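Local coordinates for protein (thiaminase I) (Bacillus subtilis, PDB 3THI) that degrades thiamin by a transferase reaction, probably exchanging its thiazole moiety for a nucleophilic base, at residues A[160-168]-A[178-189]. Sequence-based numbering, arbitrary orientation.
Sequences MYLEALIDV and LPPLDPLNDKVI
Tyr-161 reaches from helix 154-169 to the chain leading into helix 186-199, where its hydroxyl carries the polar part of the contact. The backbone N of Asn-185 donates to Tyr-161 OH over 2.8 Å, almost straight at 172° and in the plane of the ring at its edge. A water in that same plane lies 2.6 Å from Tyr-161 OH and donates to Pro-180 O, tying a second point of the loop to the phenol. The side chain leaves its helix with chi1 at 177°, CG opposite the backbone N, which carries the long, rigid ring across to the incoming chain. A phenylalanine here would probably leave the amide of Asn-185 and the water without their shared partner, giving the loop more freedom to shift.

Asn-185 suits the N-cap because its short side chain brings a carbonyl oxygen back to the first turn of the helix: OD1 accepts from Val-188 N at 2.8 Å, while CB and ND2 rest on Leu-165 CD1.

Apolar packing centres on Val-188, a knob among Tyr-161, Ala-164, Leu-165 and Val-168. Its CG1 presses on Tyr-161 CD1 (3.3 Å) and Ala-164 CB, whose small methyl allows the close approach; CG2 lies over Leu-165 CA and meets Val-168 CG2. Nearer the start of both segments, Leu-162 CD2 packs on Pro-179 CG at 3.5 Å, and Leu-165 CD2 touches the same compact ring. Leu-357 of helix 357-361 also touches Tyr-161.

The whole is two successive helices joined by a loop, the capped second docked knob-into-hole on the first, inside the thiaminase-1 region of a fold related to periplasmic binding proteins.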
loop_
_atom_site.group_PDB
_atom_site.type_symbol
_atom_site.label_atom_id
_atom_site.label_comp_id
_atom_site.label_asym_id
_atom_site.label_seq_id
_atom_site.Cartn_x
_atom_site.Cartn_y
_atom_site.Cartn_z
ATOM N N MET A 160 6.479 6.671 -6.646
ATOM C CA MET A 160 5.501 7.586 -7.214
ATOM C C MET A 160 5.878 7.884 -8.660
ATOM O O MET A 160 5.019 7.930 -9.543
ATOM C CB MET A 160 5.433 8.859 -6.392
ATOM C CG MET A 160 4.844 8.632 -5.025
ATOM S SD MET A 160 4.851 10.120 -4.043
ATOM C CE MET A 160 3.480 11.014 -4.768
ATOM N N TYR A 161 7.181 8.017 -8.899
ATOM C CA TYR A 161 7.707 8.271 -10.236
ATOM C C TYR A 161 7.275 7.159 -11.214
ATOM O O TYR A 161 6.721 7.425 -12.289
ATOM C CB TYR A 161 9.247 8.358 -10.194
ATOM C CG TYR A 161 9.870 8.552 -11.559
ATOM C CD1 TYR A 161 9.987 9.827 -12.114
ATOM C CD2 TYR A 161 10.271 7.457 -12.332
ATOM C CE1 TYR A 161 10.478 10.015 -13.406
ATOM C CE2 TYR A 161 10.764 7.636 -13.635
ATOM C CZ TYR A 161 10.860 8.921 -14.158
ATOM O OH TYR A 161 11.332 9.118 -15.428
ATOM N N LEU A 162 7.532 5.914 -10.823
ATOM C CA LEU A 162 7.218 4.749 -11.645
ATOM C C LEU A 162 5.733 4.538 -11.874
ATOM O O LEU A 162 5.327 4.078 -12.935
ATOM C CB LEU A 162 7.873 3.507 -11.048
ATOM C CG LEU A 162 9.399 3.587 -11.119
ATOM C CD1 LEU A 162 10.041 2.431 -10.391
ATOM C CD2 LEU A 162 9.808 3.579 -12.558
ATOM N N GLU A 163 4.925 4.865 -10.873
ATOM C CA GLU A 163 3.483 4.735 -11.011
ATOM C C GLU A 163 2.993 5.803 -11.982
ATOM O O GLU A 163 2.207 5.516 -12.892
ATOM C CB GLU A 163 2.785 4.914 -9.662
ATOM C CG GLU A 163 3.041 3.789 -8.688
ATOM C CD GLU A 163 2.017 3.745 -7.588
ATOM O OE1 GLU A 163 1.760 4.801 -6.987
ATOM O OE2 GLU A 163 1.467 2.656 -7.322
ATOM N N ALA A 164 3.462 7.032 -11.777
ATOM C CA ALA A 164 3.093 8.148 -12.632
ATOM C C ALA A 164 3.473 7.856 -14.076
ATOM O O ALA A 164 2.702 8.136 -14.989
ATOM C CB ALA A 164 3.789 9.433 -12.160
ATOM N N LEU A 165 4.648 7.264 -14.273
ATOM C CA LEU A 165 5.131 6.949 -15.614
ATOM C C LEU A 165 4.173 6.024 -16.351
ATOM O O LEU A 165 3.990 6.152 -17.560
ATOM C CB LEU A 165 6.531 6.335 -15.557
ATOM C CG LEU A 165 7.265 6.210 -16.893
ATOM C CD1 LEU A 165 7.429 7.579 -17.508
ATOM C CD2 LEU A 165 8.623 5.549 -16.698
ATOM N N ILE A 166 3.558 5.095 -15.623
ATOM C CA ILE A 166 2.611 4.174 -16.237
ATOM C C ILE A 166 1.405 4.951 -16.770
ATOM O O ILE A 166 1.023 4.787 -17.927
ATOM C CB ILE A 166 2.173 3.048 -15.249
ATOM C CG1 ILE A 166 3.263 1.972 -15.177
ATOM C CG2 ILE A 166 0.806 2.451 -15.655
ATOM C CD1 ILE A 166 3.012 0.892 -14.143
ATOM N N ASP A 167 0.862 5.850 -15.953
ATOM C CA ASP A 167 -0.300 6.628 -16.357
ATOM C C ASP A 167 0.034 7.572 -17.496
ATOM O O ASP A 167 -0.818 7.869 -18.335
ATOM C CB ASP A 167 -0.873 7.396 -15.161
ATOM C CG ASP A 167 -1.305 6.473 -14.028
ATOM O OD1 ASP A 167 -1.736 5.332 -14.315
ATOM O OD2 ASP A 167 -1.208 6.884 -12.848
ATOM N N VAL A 168 1.288 8.014 -17.533
ATOM C CA VAL A 168 1.776 8.921 -18.568
ATOM C C VAL A 168 1.879 8.203 -19.906
ATOM O O VAL A 168 1.495 8.750 -20.928
ATOM C CB VAL A 168 3.149 9.547 -18.166
ATOM C CG1 VAL A 168 3.877 10.070 -19.383
ATOM C CG2 VAL A 168 2.937 10.706 -17.184
ATOM N N LEU A 178 13.357 -2.009 -15.955
ATOM C CA LEU A 178 13.095 -0.713 -15.339
ATOM C C LEU A 178 13.569 0.410 -16.271
ATOM O O LEU A 178 14.551 0.251 -16.994
ATOM C CB LEU A 178 13.743 -0.650 -13.959
ATOM C CG LEU A 178 12.941 -1.517 -12.979
ATOM C CD1 LEU A 178 13.837 -2.060 -11.887
ATOM C CD2 LEU A 178 11.767 -0.717 -12.406
ATOM N N PRO A 179 12.872 1.561 -16.262
ATOM C CA PRO A 179 13.217 2.698 -17.122
ATOM C C PRO A 179 14.524 3.424 -16.827
ATOM O O PRO A 179 15.063 3.351 -15.712
ATOM C CB PRO A 179 12.011 3.624 -16.954
ATOM C CG PRO A 179 11.677 3.442 -15.525
ATOM C CD PRO A 179 11.814 1.936 -15.304
ATOM N N PRO A 180 15.080 4.097 -17.847
ATOM C CA PRO A 180 16.332 4.831 -17.667
ATOM C C PRO A 180 16.113 5.995 -16.702
ATOM O O PRO A 180 15.001 6.530 -16.600
ATOM C CB PRO A 180 16.636 5.334 -19.077
ATOM C CG PRO A 180 15.990 4.292 -19.962
ATOM C CD PRO A 180 14.673 4.096 -19.266
ATOM N N LEU A 181 17.145 6.307 -15.928
ATOM C CA LEU A 181 17.090 7.416 -14.979
ATOM C C LEU A 181 17.624 8.675 -15.667
ATOM O O LEU A 181 17.809 9.723 -15.033
ATOM C CB LEU A 181 17.944 7.099 -13.753
ATOM C CG LEU A 181 17.330 6.105 -12.778
ATOM C CD1 LEU A 181 18.305 5.798 -11.708
ATOM C CD2 LEU A 181 16.080 6.683 -12.178
ATOM N N ASP A 182 17.875 8.544 -16.969
ATOM C CA ASP A 182 18.399 9.618 -17.803
ATOM C C ASP A 182 18.141 9.207 -19.250
ATOM O O ASP A 182 18.753 8.262 -19.754
ATOM C CB ASP A 182 19.904 9.778 -17.539
ATOM C CG ASP A 182 20.544 10.857 -18.390
ATOM O OD1 ASP A 182 19.853 11.533 -19.191
ATOM O OD2 ASP A 182 21.770 11.034 -18.262
ATOM N N PRO A 183 17.258 9.940 -19.948
ATOM C CA PRO A 183 16.520 11.105 -19.452
ATOM C C PRO A 183 15.301 10.748 -18.600
ATOM O O PRO A 183 14.621 9.749 -18.848
ATOM C CB PRO A 183 16.098 11.791 -20.743
ATOM C CG PRO A 183 15.754 10.625 -21.615
ATOM C CD PRO A 183 16.925 9.678 -21.362
ATOM N N LEU A 184 15.034 11.557 -17.581
ATOM C CA LEU A 184 13.873 11.317 -16.730
ATOM C C LEU A 184 12.659 11.774 -17.510
ATOM O O LEU A 184 12.782 12.601 -18.407
ATOM C CB LEU A 184 13.978 12.115 -15.429
ATOM C CG LEU A 184 14.951 11.579 -14.388
ATOM C CD1 LEU A 184 15.149 12.624 -13.332
ATOM C CD2 LEU A 184 14.425 10.285 -13.797
ATOM N N ASN A 185 11.491 11.221 -17.205
ATOM C CA ASN A 185 10.293 11.647 -17.908
ATOM C C ASN A 185 9.891 13.003 -17.336
ATOM O O ASN A 185 9.640 13.129 -16.138
ATOM C CB ASN A 185 9.150 10.650 -17.751
ATOM C CG ASN A 185 7.902 11.084 -18.491
ATOM O OD1 ASN A 185 7.251 12.056 -18.113
ATOM N ND2 ASN A 185 7.579 10.385 -19.570
ATOM N N ASP A 186 9.838 14.012 -18.202
ATOM C CA ASP A 186 9.496 15.372 -17.790
ATOM C C ASP A 186 8.085 15.565 -17.278
ATOM O O ASP A 186 7.879 16.321 -16.340
ATOM C CB ASP A 186 9.800 16.362 -18.913
ATOM C CG ASP A 186 11.289 16.502 -19.163
ATOM O OD1 ASP A 186 11.992 16.980 -18.244
ATOM O OD2 ASP A 186 11.753 16.109 -20.257
ATOM N N LYS A 187 7.118 14.905 -17.910
ATOM C CA LYS A 187 5.727 14.997 -17.493
ATOM C C LYS A 187 5.587 14.448 -16.073
ATOM O O LYS A 187 4.925 15.056 -15.226
ATOM C CB LYS A 187 4.827 14.201 -18.445
ATOM C CG LYS A 187 4.415 14.928 -19.708
ATOM C CD LYS A 187 3.695 13.976 -20.663
ATOM C CE LYS A 187 3.076 14.708 -21.849
ATOM N NZ LYS A 187 1.923 15.556 -21.416
ATOM N N VAL A 188 6.220 13.299 -15.823
ATOM C CA VAL A 188 6.174 12.659 -14.515
ATOM C C VAL A 188 6.802 13.571 -13.481
ATOM O O VAL A 188 6.229 13.788 -12.414
ATOM C CB VAL A 188 6.904 11.301 -14.513
ATOM C CG1 VAL A 188 6.926 10.701 -13.109
ATOM C CG2 VAL A 188 6.213 10.348 -15.452
ATOM N N ILE A 189 7.971 14.113 -13.810
ATOM C CA ILE A 189 8.671 15.028 -12.911
ATOM C C ILE A 189 7.812 16.268 -12.645
ATOM O O ILE A 189 7.696 16.706 -11.504
ATOM C CB ILE A 189 10.056 15.436 -13.480
ATOM C CG1 ILE A 189 11.005 14.231 -13.450
ATOM C CG2 ILE A 189 10.655 16.584 -12.677
ATOM C CD1 ILE A 189 11.238 13.670 -12.053
HETATM O O HOH W 1 12.222 6.933 -16.448
#